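Local atomic coordinates of uncharacterized conserved protein (Staphylococcus epidermidis, PDB entry 3FRM), a protein that is of unknown function but carries a GNAT-type acetyltransferase domain, so it probably belongs to the acyl-CoA-dependent acyltransferases. Residues Leu167-Asn172 against Ser206-Tyr211; Val179-Thr184 against Ala210-Met215; Val85-Ile90 against Phe95-Leu100. One frame throughout, in Å; residues are numbered along the deposited sequence.

In the fold
Along the chain the first closure is contact 3, where helix 84-92 turns back within a few residues onto the start of strand 96-105. The chain then runs on to the second half of the protein. Strands 165-171 and 174-183 follow each other and lie side by side in the sheet, and both are covered by helix 204-216. Contact 1 closes a longer loop, of 33 residues; contact 2 opens inside it and ends slightly later, so the two cross, sharing Ala210 and Tyr211. The centres of contacts 1 and 2 are about 11 Å apart, and Leu167 packs on Ile181. Contact 3 reaches the same mixed sheet across the chain's centre, its centre about 37 Å from that of contact 1.

Contact 1: Leu167-Asn172 against Ser206-Tyr211; sequences LVAYVN and SEIQAY. With SO4 (sulfate ion), chain H.
Two torsions set up this contact: Tyr211 carries CG anti to its backbone N (chi1 -173°), and Leu167 carries CG anti to its carbonyl carbon (chi1 -62°), which brings the leucine methyls against the CD2-CE2 part of the tyrosine ring. Leu167 CD1 meets both atoms of that bond, Tyr211 CD2 being the nearer at 3.6 Å, while Leu167 CD2 reaches the Tyr211 CE2 end alone, at 3.9 Å. The approach is oblique. One helical turn earlier, Ile208 sends its longer branch to the strand, and its CD1 touches Ala169 CB at 3.7 Å. Ala169 and Leu167 both direct their CB atoms at the helix, as expected of alternate residues on a strand, and the intervening Val168 points the other way. No hydrogen bond joins the segments; the evidence is for purely apolar packing, with 182 Å² buried.

At the N-terminal end of the helix, Ser206 N donates to sulfate O3 at 3.2 Å, with a second, weak bond to O1. Gly203 N and Arg237 NH1 also hold this anion, probably a crystallisation component. Its place is consistent with the pyrophosphate site of acetyl-CoA in GNAT relatives. Strand 165-171 runs between strands 120-123 and 174-183: Tyr211 also packs on Ile121 and Leu123, and Ile208 on Val179 and on Phe193 of strand 188-195.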
ATOM      1  N   LEU A 167     -19.084  13.754   4.635  1.00 21.06           N
ATOM      2  CA  LEU A 167     -19.026  13.764   6.094  1.00 19.43           C
ATOM      3  C   LEU A 167     -17.804  14.467   6.717  1.00 18.36           C
ATOM      4  O   LEU A 167     -16.737  14.397   6.175  1.00 18.79           O
ATOM      5  CB  LEU A 167     -19.132  12.334   6.584  1.00 19.16           C
ATOM      6  CG  LEU A 167     -20.463  11.708   6.165  1.00 19.91           C
ATOM      7  CD1 LEU A 167     -20.470  10.195   6.420  1.00 21.11           C
ATOM      8  CD2 LEU A 167     -21.655  12.388   6.830  1.00 16.62           C
ATOM      9  N   VAL A 168     -17.978  15.143   7.849  1.00 17.44           N
ATOM     10  CA  VAL A 168     -16.868  15.669   8.632  1.00 16.70           C
ATOM     11  C   VAL A 168     -17.060  15.114  10.013  1.00 16.53           C
ATOM     12  O   VAL A 168     -18.164  15.215  10.575  1.00 15.61           O
ATOM     13  CB  VAL A 168     -16.911  17.230   8.778  1.00 17.70           C
ATOM     14  CG1 VAL A 168     -15.747  17.758   9.639  1.00 17.60           C
ATOM     15  CG2 VAL A 168     -16.870  17.892   7.451  1.00 16.51           C
ATOM     16  N   ALA A 169     -15.995  14.519  10.554  1.00 15.89           N
ATOM     17  CA  ALA A 169     -15.982  14.086  11.943  1.00 14.52           C
ATOM     18  C   ALA A 169     -15.276  15.127  12.800  1.00 14.97           C
ATOM     19  O   ALA A 169     -14.264  15.761  12.346  1.00 13.45           O
ATOM     20  CB  ALA A 169     -15.296  12.764  12.083  1.00 14.78           C
ATOM     21  N   TYR A 170     -15.805  15.308  14.022  1.00 13.66           N
ATOM     22  CA  TYR A 170     -15.206  16.210  14.989  1.00 15.14           C
ATOM     23  C   TYR A 170     -14.877  15.465  16.242  1.00 16.18           C
ATOM     24  O   TYR A 170     -15.681  14.656  16.730  1.00 15.26           O
ATOM     25  CB  TYR A 170     -16.138  17.367  15.385  1.00 14.68           C
ATOM     26  CG  TYR A 170     -16.586  18.275  14.271  1.00 15.04           C
ATOM     27  CD1 TYR A 170     -16.129  19.599  14.202  1.00 16.07           C
ATOM     28  CD2 TYR A 170     -17.475  17.829  13.289  1.00 15.90           C
ATOM     29  CE1 TYR A 170     -16.518  20.466  13.182  1.00 13.25           C
ATOM     30  CE2 TYR A 170     -17.873  18.688  12.245  1.00 17.33           C
ATOM     31  CZ  TYR A 170     -17.402  20.015  12.219  1.00 15.28           C
ATOM     32  OH  TYR A 170     -17.826  20.872  11.234  1.00 14.05           O
ATOM     33  N   VAL A 171     -13.701  15.789  16.784  1.00 17.46           N
ATOM     34  CA  VAL A 171     -13.338  15.434  18.166  1.00 17.02           C
ATOM     35  C   VAL A 171     -13.084  16.750  18.862  1.00 18.24           C
ATOM     36  O   VAL A 171     -12.333  17.613  18.344  1.00 18.61           O
ATOM     37  CB  VAL A 171     -12.089  14.521  18.223  1.00 16.62           C
ATOM     38  CG1 VAL A 171     -11.763  14.157  19.662  1.00 14.96           C
ATOM     39  CG2 VAL A 171     -12.349  13.287  17.422  1.00 12.78           C
ATOM     40  N   ASN A 172     -13.718  16.895  20.032  1.00 19.60           N
ATOM     41  CA  ASN A 172     -13.788  18.146  20.802  1.00 20.49           C
ATOM     42  C   ASN A 172     -14.029  19.371  19.918  1.00 20.69           C
ATOM     43  O   ASN A 172     -13.232  20.303  19.998  1.00 21.22           O
ATOM     44  CB  ASN A 172     -12.499  18.414  21.621  1.00 20.83           C
ATOM     45  CG  ASN A 172     -11.749  17.147  22.017  1.00 22.88           C
ATOM     46  OD1 ASN A 172     -12.037  16.528  23.041  1.00 25.32           O
ATOM     47  ND2 ASN A 172     -10.753  16.782  21.226  1.00 25.33           N
ATOM     48  N   SER A 206     -12.606   4.240  12.191  1.00 15.19           N
ATOM     49  CA  SER A 206     -13.616   3.197  12.218  1.00 15.56           C
ATOM     50  C   SER A 206     -15.029   3.744  12.613  1.00 14.48           C
ATOM     51  O   SER A 206     -16.027   3.221  12.147  1.00 13.07           O
ATOM     52  CB  SER A 206     -13.159   2.008  13.026  1.00 15.33           C
ATOM     53  OG  SER A 206     -13.377   2.316  14.369  1.00 19.07           O
ATOM     54  N   GLU A 207     -15.106   4.858  13.362  1.00 14.62           N
ATOM     55  CA  GLU A 207     -16.402   5.497  13.574  1.00 14.68           C
ATOM     56  C   GLU A 207     -17.009   5.955  12.259  1.00 14.27           C
ATOM     57  O   GLU A 207     -18.167   5.667  11.981  1.00 14.02           O
ATOM     58  CB  GLU A 207     -16.379   6.609  14.634  1.00 14.57           C
ATOM     59  CG  GLU A 207     -16.370   6.098  16.116  1.00 19.74           C
ATOM     60  CD  GLU A 207     -17.531   5.158  16.521  1.00 23.89           C
ATOM     61  OE1 GLU A 207     -17.366   4.369  17.489  1.00 25.79           O
ATOM     62  OE2 GLU A 207     -18.613   5.201  15.884  1.00 27.80           O
ATOM     63  N   ILE A 208     -16.200   6.606  11.424  1.00 14.19           N
ATOM     64  CA  ILE A 208     -16.665   7.130  10.164  1.00 13.93           C
ATOM     65  C   ILE A 208     -17.140   6.000   9.286  1.00 15.36           C
ATOM     66  O   ILE A 208     -18.124   6.118   8.545  1.00 15.86           O
ATOM     67  CB  ILE A 208     -15.570   7.956   9.448  1.00 14.03           C
ATOM     68  CG1 ILE A 208     -15.427   9.315  10.120  1.00 11.28           C
ATOM     69  CG2 ILE A 208     -15.857   8.093   7.956  1.00 10.76           C
ATOM     70  CD1 ILE A 208     -13.997   9.962   9.959  1.00 13.00           C
ATOM     71  N   GLN A 209     -16.459   4.877   9.389  1.00 16.68           N
ATOM     72  CA  GLN A 209     -16.770   3.785   8.535  1.00 16.68           C
ATOM     73  C   GLN A 209     -18.113   3.169   8.932  1.00 17.70           C
ATOM     74  O   GLN A 209     -18.952   2.927   8.079  1.00 17.63           O
ATOM     75  CB  GLN A 209     -15.663   2.778   8.649  1.00 16.97           C
ATOM     76  CG  GLN A 209     -15.583   1.912   7.469  1.00 17.81           C
ATOM     77  CD  GLN A 209     -14.888   2.606   6.363  1.00 18.99           C
ATOM     78  OE1 GLN A 209     -13.903   3.271   6.591  1.00 21.69           O
ATOM     79  NE2 GLN A 209     -15.382   2.447   5.150  1.00 18.41           N
ATOM     80  N   ALA A 210     -18.305   2.916  10.226  1.00 17.61           N
ATOM     81  CA  ALA A 210     -19.549   2.366  10.709  1.00 18.52           C
ATOM     82  C   ALA A 210     -20.747   3.252  10.404  1.00 19.05           C
ATOM     83  O   ALA A 210     -21.843   2.752  10.174  1.00 19.67           O
ATOM     84  CB  ALA A 210     -19.477   2.097  12.223  1.00 18.30           C
ATOM     85  N   TYR A 211     -20.542   4.559  10.434  1.00 19.01           N
ATOM     86  CA  TYR A 211     -21.577   5.503  10.069  1.00 19.13           C
ATOM     87  C   TYR A 211     -22.030   5.234   8.627  1.00 19.23           C
ATOM     88  O   TYR A 211     -23.215   5.005   8.363  1.00 19.86           O
ATOM     89  CB  TYR A 211     -21.009   6.918  10.175  1.00 18.87           C
ATOM     90  CG  TYR A 211     -22.033   7.984   9.988  1.00 19.49           C
ATOM     91  CD1 TYR A 211     -22.569   8.664  11.097  1.00 18.51           C
ATOM     92  CD2 TYR A 211     -22.471   8.344   8.706  1.00 19.35           C
ATOM     93  CE1 TYR A 211     -23.538   9.646  10.945  1.00 17.70           C
ATOM     94  CE2 TYR A 211     -23.447   9.343   8.541  1.00 20.94           C
ATOM     95  CZ  TYR A 211     -23.976   9.972   9.677  1.00 20.56           C
ATOM     96  OH  TYR A 211     -24.920  10.952   9.535  1.00 25.37           O
TER
HETATM   97  S   SO4 H 253      -8.914   3.746  13.101  1.00 52.66           S
HETATM   98  O1  SO4 H 253      -9.910   2.677  13.046  1.00 57.17           O
HETATM   99  O2  SO4 H 253      -7.939   3.402  12.079  1.00 53.07           O
HETATM  100  O3  SO4 H 253      -9.606   5.001  12.842  1.00 50.82           O
HETATM  101  O4  SO4 H 253      -8.225   3.763  14.392  1.00 51.17           O

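Contact 2: Val179-Thr184 against Ala210-Met215; sequences VDIIMT and AYVGRM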
ATOM      1  N   VAL A 179     -15.103  12.171   4.471  1.00 15.51           N
ATOM      2  CA  VAL A 179     -15.254  11.154   3.441  1.00 16.61           C
ATOM      3  C   VAL A 179     -16.358  11.631   2.556  1.00 18.21           C
ATOM      4  O   VAL A 179     -17.223  12.350   3.025  1.00 19.10           O
ATOM      5  CB  VAL A 179     -15.569   9.738   4.061  1.00 16.64           C
ATOM      6  CG1 VAL A 179     -16.907   9.749   4.945  1.00 12.51           C
ATOM      7  CG2 VAL A 179     -15.549   8.649   2.997  1.00 15.00           C
ATOM      8  N   ASP A 180     -16.283  11.244   1.294  1.00 20.25           N
ATOM      9  CA  ASP A 180     -17.342  11.375   0.300  1.00 22.62           C
ATOM     10  C   ASP A 180     -18.072  10.049   0.097  1.00 23.20           C
ATOM     11  O   ASP A 180     -17.453   8.997   0.106  1.00 22.09           O
ATOM     12  CB  ASP A 180     -16.711  11.684  -1.033  1.00 22.55           C
ATOM     13  CG  ASP A 180     -16.081  13.010  -1.045  1.00 26.99           C
ATOM     14  OD1 ASP A 180     -15.881  13.544  -2.150  1.00 36.34           O
ATOM     15  OD2 ASP A 180     -15.818  13.555   0.050  1.00 34.09           O
ATOM     16  N   ILE A 181     -19.382  10.132  -0.110  1.00 24.49           N
ATOM     17  CA  ILE A 181     -20.174   8.971  -0.374  1.00 26.78           C
ATOM     18  C   ILE A 181     -21.050   9.212  -1.568  1.00 26.34           C
ATOM     19  O   ILE A 181     -21.670  10.262  -1.701  1.00 25.88           O
ATOM     20  CB  ILE A 181     -21.032   8.483   0.854  1.00 27.20           C
ATOM     21  CG1 ILE A 181     -21.764   9.636   1.508  1.00 29.94           C
ATOM     22  CG2 ILE A 181     -20.148   7.839   1.890  1.00 28.88           C
ATOM     23  CD1 ILE A 181     -20.973  10.342   2.629  1.00 35.01           C
ATOM     24  N   ILE A 182     -21.079   8.189  -2.412  1.00 26.82           N
ATOM     25  CA  ILE A 182     -21.845   8.160  -3.630  1.00 27.87           C
ATOM     26  C   ILE A 182     -22.786   6.988  -3.465  1.00 28.19           C
ATOM     27  O   ILE A 182     -22.354   5.814  -3.371  1.00 27.95           O
ATOM     28  CB  ILE A 182     -20.951   7.927  -4.880  1.00 27.79           C
ATOM     29  CG1 ILE A 182     -19.934   9.041  -5.056  1.00 29.20           C
ATOM     30  CG2 ILE A 182     -21.777   7.794  -6.151  1.00 28.80           C
ATOM     31  CD1 ILE A 182     -18.522   8.581  -4.685  1.00 31.74           C
HETATM   32  N   MSE A 183     -24.074   7.303  -3.454  1.00 28.30           N
HETATM   33  CA  MSE A 183     -25.081   6.293  -3.202  1.00 29.41           C
HETATM   34  C   MSE A 183     -25.855   5.900  -4.436  1.00 28.79           C
HETATM   35  O   MSE A 183     -26.157   6.726  -5.268  1.00 29.08           O
HETATM   36  CB  MSE A 183     -26.029   6.793  -2.151  1.00 29.61           C
HETATM   37  CG  MSE A 183     -25.265   7.391  -1.027  1.00 34.68           C
HETATM   38 SE   MSE A 183     -26.505   8.150   0.229  0.60 51.10          SE
HETATM   39  CE  MSE A 183     -26.996   9.792  -0.783  1.00 44.19           C
ATOM     40  N   THR A 184     -26.173   4.625  -4.543  1.00 27.90           N
ATOM     41  CA  THR A 184     -26.945   4.150  -5.641  1.00 27.25           C
ATOM     42  C   THR A 184     -27.896   3.212  -4.964  1.00 27.74           C
ATOM     43  O   THR A 184     -27.884   3.073  -3.750  1.00 27.56           O
ATOM     44  CB  THR A 184     -26.061   3.394  -6.673  1.00 27.50           C
ATOM     45  OG1 THR A 184     -25.108   2.574  -5.987  1.00 27.55           O
ATOM     46  CG2 THR A 184     -25.269   4.359  -7.564  1.00 24.57           C
ATOM     47  N   ALA A 210     -18.305   2.916  10.226  1.00 17.61           N
ATOM     48  CA  ALA A 210     -19.549   2.366  10.709  1.00 18.52           C
ATOM     49  C   ALA A 210     -20.747   3.252  10.404  1.00 19.05           C
ATOM     50  O   ALA A 210     -21.843   2.752  10.174  1.00 19.67           O
ATOM     51  CB  ALA A 210     -19.477   2.097  12.223  1.00 18.30           C
ATOM     52  N   TYR A 211     -20.542   4.559  10.434  1.00 19.01           N
ATOM     53  CA  TYR A 211     -21.577   5.503  10.069  1.00 19.13           C
ATOM     54  C   TYR A 211     -22.030   5.234   8.627  1.00 19.23           C
ATOM     55  O   TYR A 211     -23.215   5.005   8.363  1.00 19.86           O
ATOM     56  CB  TYR A 211     -21.009   6.918  10.175  1.00 18.87           C
ATOM     57  CG  TYR A 211     -22.033   7.984   9.988  1.00 19.49           C
ATOM     58  CD1 TYR A 211     -22.569   8.664  11.097  1.00 18.51           C
ATOM     59  CD2 TYR A 211     -22.471   8.344   8.706  1.00 19.35           C
ATOM     60  CE1 TYR A 211     -23.538   9.646  10.945  1.00 17.70           C
ATOM     61  CE2 TYR A 211     -23.447   9.343   8.541  1.00 20.94           C
ATOM     62  CZ  TYR A 211     -23.976   9.972   9.677  1.00 20.56           C
ATOM     63  OH  TYR A 211     -24.920  10.952   9.535  1.00 25.37           O
ATOM     64  N   VAL A 212     -21.076   5.276   7.702  1.00 18.33           N
ATOM     65  CA  VAL A 212     -21.328   4.924   6.328  1.00 18.15           C
ATOM     66  C   VAL A 212     -22.061   3.559   6.280  1.00 19.59           C
ATOM     67  O   VAL A 212     -23.027   3.362   5.526  1.00 20.58           O
ATOM     68  CB  VAL A 212     -19.995   4.930   5.539  1.00 18.11           C
ATOM     69  CG1 VAL A 212     -20.169   4.324   4.187  1.00 18.17           C
ATOM     70  CG2 VAL A 212     -19.409   6.389   5.402  1.00 17.74           C
ATOM     71  N   GLY A 213     -21.633   2.632   7.130  1.00 19.32           N
ATOM     72  CA  GLY A 213     -22.212   1.308   7.164  1.00 19.74           C
ATOM     73  C   GLY A 213     -23.692   1.346   7.519  1.00 20.63           C
ATOM     74  O   GLY A 213     -24.493   0.573   6.939  1.00 19.83           O
ATOM     75  N   ARG A 214     -24.043   2.217   8.485  1.00 20.38           N
ATOM     76  CA  ARG A 214     -25.423   2.381   8.904  1.00 20.68           C
ATOM     77  C   ARG A 214     -26.245   3.031   7.802  1.00 21.39           C
ATOM     78  O   ARG A 214     -27.369   2.609   7.560  1.00 21.27           O
ATOM     79  CB  ARG A 214     -25.556   3.131  10.246  1.00 20.93           C
ATOM     80  CG  ARG A 214     -25.105   2.306  11.464  1.00 16.64           C
ATOM     81  CD  ARG A 214     -25.291   3.039  12.789  1.00 17.55           C
ATOM     82  NE  ARG A 214     -24.743   4.398  12.785  1.00 18.35           N
ATOM     83  CZ  ARG A 214     -23.498   4.724  13.120  1.00 18.00           C
ATOM     84  NH1 ARG A 214     -22.632   3.788  13.509  1.00 16.21           N
ATOM     85  NH2 ARG A 214     -23.116   5.999  13.065  1.00 17.36           N
HETATM   86  N   MSE A 215     -25.681   4.006   7.097  1.00 21.92           N
HETATM   87  CA  MSE A 215     -26.368   4.523   5.922  1.00 23.21           C
HETATM   88  C   MSE A 215     -26.585   3.460   4.869  1.00 23.02           C
HETATM   89  O   MSE A 215     -27.605   3.461   4.199  1.00 23.40           O
HETATM   90  CB  MSE A 215     -25.611   5.656   5.257  1.00 23.92           C
HETATM   91  CG  MSE A 215     -25.479   6.866   6.076  1.00 29.89           C
HETATM   92 SE   MSE A 215     -24.376   8.146   5.091  0.55 43.01          SE
HETATM   93  CE  MSE A 215     -23.171   6.992   4.110  1.00 42.75           C
TER
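Ile181 sets its CG2 methyl against two helix side chains, 3.9 Å from Val212 CG2 and 3.8 Å from Met215 CE. Its CG1 sits between the backbone N and the carbonyl carbon (chi1 47°), which puts CG2 beside the backbone N. The chain of Met215, a selenomethionine, extends to SE and then bends at chi3 (-32°), turning CE onto Ile181. CE also comes within 4.0 Å of Ile181 CG1, so it rests where the two branches of Ile181 leave CB, and the two side chains cross at about a right angle. Val212 meets Ile181 differently, the two sliding past each other in opposite directions. The same Val212 CG2 has a looser neighbour in Val179 CG1, at 4.2 Å. One valine methyl is thus shared by two strand residues whose CB atoms lie on the helix side, while Asp180 between them points away.

The axes of strand 179-183 and helix 210-215 run in nearly the same direction, inclined by 16° and 10.9 Å apart at closest approach. No hydrogen bond joins the segments, which fits a helix laid over a sheet with apolar side chains as the filling, a layer expected in the GNAT fold.

Strand 174-183 is flanked by strands 165-171 and 188-195. Val179, Ile181 and Val212 all touch Ile190, and Met215 rests on Ile188, so helix 204-216 packs over the latter neighbour as well; on the other flank, Ile181 touches Leu167.

Contact 3: Val85-Ile90 against Phe95-Leu100; sequences VLLEKI and FQIGVL
Ile90 and Ile97 meet at about a right angle, each presenting a different branch. On Ile90 the CG2 branch lies anti to the backbone N, while on Ile97 the longer branch, anti to the carbonyl carbon, runs out extended (chi2 -176°) to deliver CD1. Ile90 CG2 sits 3.7 Å from Ile97 CD1, and Leu87 CD2 reaches that same methyl at 3.8 Å from one turn earlier in the helix. Ile97 CD1 is therefore seated against two residues on one face of the helix. The CB of Leu87 does not aim at the strand; its CG lies beside the backbone N and CD1 continues the chain extended, which turns the other branch, CD2, to Ile97.

Helix 84-92 and strand 96-105 follow each other across a three-residue turn in the N-terminal part of the protein, whose family is related to the acetyltransferases; the strand pairs antiparallel with strand 241-251 in the mixed sheet. The short turn is closed by a weak backbone hydrogen bond, Phe95 N to Ile90 O, at 3.3 Å and an N-H...O angle of 162°. Phe95 adds a second touch there, its CB 3.6 Å from Ile90 CG2. Its ring, with CG anti to the carbonyl carbon (chi1 -83°), meets Ile90 O at the edge, near the ring plane, and packs edge-to-face with Trp53 of helix 50-66. Gln200 and His201 of the second subunit pack on Leu87 and Ile97 respectively.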
ATOM      1  N   VAL A  85       5.294  -5.293 -24.969  1.00 19.89           N
ATOM      2  CA  VAL A  85       5.614  -4.382 -26.028  1.00 18.72           C
ATOM      3  C   VAL A  85       4.975  -2.995 -25.791  1.00 19.20           C
ATOM      4  O   VAL A  85       5.617  -1.922 -26.059  1.00 18.19           O
ATOM      5  CB  VAL A  85       5.223  -4.997 -27.353  1.00 18.54           C
ATOM      6  CG1 VAL A  85       5.550  -4.032 -28.495  1.00 18.36           C
ATOM      7  CG2 VAL A  85       5.964  -6.351 -27.526  1.00 17.54           C
ATOM      8  N   LEU A  86       3.756  -3.023 -25.229  1.00 17.71           N
ATOM      9  CA  LEU A  86       3.014  -1.816 -24.954  1.00 16.72           C
ATOM     10  C   LEU A  86       3.543  -1.159 -23.669  1.00 17.09           C
ATOM     11  O   LEU A  86       3.638   0.080 -23.582  1.00 17.61           O
ATOM     12  CB  LEU A  86       1.520  -2.137 -24.885  1.00 16.86           C
ATOM     13  CG  LEU A  86       0.589  -1.027 -24.356  1.00 16.48           C
ATOM     14  CD1 LEU A  86       0.722   0.188 -25.193  1.00 13.19           C
ATOM     15  CD2 LEU A  86      -0.850  -1.449 -24.332  1.00 16.19           C
ATOM     16  N   LEU A  87       3.874  -1.972 -22.653  1.00 16.95           N
ATOM     17  CA  LEU A  87       4.511  -1.428 -21.459  1.00 15.92           C
ATOM     18  C   LEU A  87       5.737  -0.669 -21.906  1.00 16.13           C
ATOM     19  O   LEU A  87       5.968   0.454 -21.463  1.00 15.98           O
ATOM     20  CB  LEU A  87       4.954  -2.505 -20.497  1.00 14.96           C
ATOM     21  CG  LEU A  87       3.863  -3.048 -19.554  1.00 16.22           C
ATOM     22  CD1 LEU A  87       4.388  -4.320 -18.834  1.00 12.05           C
ATOM     23  CD2 LEU A  87       3.364  -1.981 -18.562  1.00 10.37           C
ATOM     24  N   GLU A  88       6.506  -1.296 -22.782  1.00 15.59           N
ATOM     25  CA  GLU A  88       7.754  -0.751 -23.201  1.00 17.74           C
ATOM     26  C   GLU A  88       7.542   0.603 -23.852  1.00 17.32           C
ATOM     27  O   GLU A  88       8.250   1.561 -23.543  1.00 19.41           O
ATOM     28  CB  GLU A  88       8.444  -1.710 -24.155  1.00 17.68           C
ATOM     29  CG  GLU A  88       9.893  -1.395 -24.233  1.00 23.11           C
ATOM     30  CD  GLU A  88      10.485  -1.766 -25.582  1.00 31.68           C
ATOM     31  OE1 GLU A  88      11.706  -1.533 -25.819  1.00 34.27           O
ATOM     32  OE2 GLU A  88       9.722  -2.322 -26.410  1.00 34.76           O
ATOM     33  N   LYS A  89       6.533   0.717 -24.691  1.00 17.24           N
ATOM     34  CA  LYS A  89       6.219   1.999 -25.266  1.00 18.74           C
ATOM     35  C   LYS A  89       5.810   3.053 -24.203  1.00 19.43           C
ATOM     36  O   LYS A  89       6.245   4.239 -24.262  1.00 18.06           O
ATOM     37  CB  LYS A  89       5.103   1.847 -26.272  1.00 19.39           C
ATOM     38  CG  LYS A  89       4.831   3.132 -27.027  1.00 20.88           C
ATOM     39  CD  LYS A  89       5.523   3.138 -28.369  1.00 27.08           C
ATOM     40  CE  LYS A  89       6.997   3.116 -28.242  1.00 27.66           C
ATOM     41  NZ  LYS A  89       7.525   2.612 -29.519  1.00 33.20           N
ATOM     42  N   ILE A  90       4.957   2.593 -23.273  1.00 18.16           N
ATOM     43  CA  ILE A  90       4.454   3.402 -22.195  1.00 17.60           C
ATOM     44  C   ILE A  90       5.584   4.023 -21.418  1.00 18.17           C
ATOM     45  O   ILE A  90       5.575   5.241 -21.179  1.00 18.40           O
ATOM     46  CB  ILE A  90       3.501   2.596 -21.234  1.00 17.38           C
ATOM     47  CG1 ILE A  90       2.127   2.403 -21.879  1.00 17.26           C
ATOM     48  CG2 ILE A  90       3.269   3.351 -19.941  1.00 14.22           C
ATOM     49  CD1 ILE A  90       1.327   1.262 -21.295  1.00 14.32           C
ATOM     50  N   PHE A  95       5.343   7.948 -19.307  1.00 18.32           N
ATOM     51  CA  PHE A  95       4.119   7.827 -18.476  1.00 17.96           C
ATOM     52  C   PHE A  95       4.468   7.273 -17.118  1.00 18.13           C
ATOM     53  O   PHE A  95       5.438   6.562 -17.003  1.00 18.36           O
ATOM     54  CB  PHE A  95       3.084   6.853 -19.108  1.00 18.31           C
ATOM     55  CG  PHE A  95       2.223   7.475 -20.165  1.00 14.93           C
ATOM     56  CD1 PHE A  95       0.929   7.867 -19.865  1.00 15.06           C
ATOM     57  CD2 PHE A  95       2.743   7.743 -21.445  1.00 18.06           C
ATOM     58  CE1 PHE A  95       0.127   8.499 -20.829  1.00 15.74           C
ATOM     59  CE2 PHE A  95       1.956   8.389 -22.451  1.00 16.20           C
ATOM     60  CZ  PHE A  95       0.641   8.755 -22.149  1.00 14.19           C
ATOM     61  N   GLN A  96       3.681   7.613 -16.100  1.00 18.61           N
ATOM     62  CA  GLN A  96       3.704   6.943 -14.823  1.00 19.30           C
ATOM     63  C   GLN A  96       2.712   5.770 -14.878  1.00 18.12           C
ATOM     64  O   GLN A  96       1.556   5.947 -15.291  1.00 18.02           O
ATOM     65  CB  GLN A  96       3.193   7.874 -13.745  1.00 20.66           C
ATOM     66  CG  GLN A  96       3.776   9.295 -13.651  1.00 23.67           C
ATOM     67  CD  GLN A  96       2.875  10.215 -12.745  1.00 31.16           C
ATOM     68  OE1 GLN A  96       2.121   9.717 -11.873  1.00 36.91           O
ATOM     69  NE2 GLN A  96       2.930  11.535 -12.976  1.00 29.99           N
ATOM     70  N   ILE A  97       3.123   4.603 -14.398  1.00 17.34           N
ATOM     71  CA  ILE A  97       2.260   3.421 -14.390  1.00 16.10           C
ATOM     72  C   ILE A  97       1.796   3.165 -12.987  1.00 17.02           C
ATOM     73  O   ILE A  97       2.604   3.198 -12.084  1.00 17.49           O
ATOM     74  CB  ILE A  97       3.018   2.215 -14.877  1.00 15.83           C
ATOM     75  CG1 ILE A  97       3.576   2.539 -16.250  1.00 17.57           C
ATOM     76  CG2 ILE A  97       2.115   0.985 -14.990  1.00 15.36           C
ATOM     77  CD1 ILE A  97       4.302   1.357 -16.941  1.00 24.94           C
ATOM     78  N   GLY A  98       0.509   2.909 -12.770  1.00 16.30           N
ATOM     79  CA  GLY A  98       0.084   2.523 -11.457  1.00 16.67           C
ATOM     80  C   GLY A  98      -1.048   1.516 -11.530  1.00 17.82           C
ATOM     81  O   GLY A  98      -1.433   1.108 -12.611  1.00 18.24           O
ATOM     82  N   VAL A  99      -1.582   1.128 -10.383  1.00 18.36           N
ATOM     83  CA  VAL A  99      -2.647   0.151 -10.304  1.00 19.53           C
ATOM     84  C   VAL A  99      -3.756   0.691  -9.403  1.00 21.00           C
ATOM     85  O   VAL A  99      -3.503   1.230  -8.292  1.00 21.04           O
ATOM     86  CB  VAL A  99      -2.090  -1.152  -9.758  1.00 20.36           C
ATOM     87  CG1 VAL A  99      -3.206  -2.188  -9.470  1.00 22.33           C
ATOM     88  CG2 VAL A  99      -1.097  -1.757 -10.764  1.00 20.28           C
ATOM     89  N   LEU A 100      -4.994   0.607  -9.890  1.00 21.53           N
ATOM     90  CA  LEU A 100      -6.164   0.876  -9.051  1.00 21.16           C
ATOM     91  C   LEU A 100      -6.584  -0.453  -8.535  1.00 20.76           C
ATOM     92  O   LEU A 100      -6.510  -1.432  -9.268  1.00 21.87           O
ATOM     93  CB  LEU A 100      -7.305   1.432  -9.880  1.00 21.04           C
ATOM     94  CG  LEU A 100      -7.450   2.930 -10.181  1.00 25.42           C
ATOM     95  CD1 LEU A 100      -6.330   3.874  -9.620  1.00 22.90           C
ATOM     96  CD2 LEU A 100      -7.651   3.103 -11.693  1.00 22.63           C
TER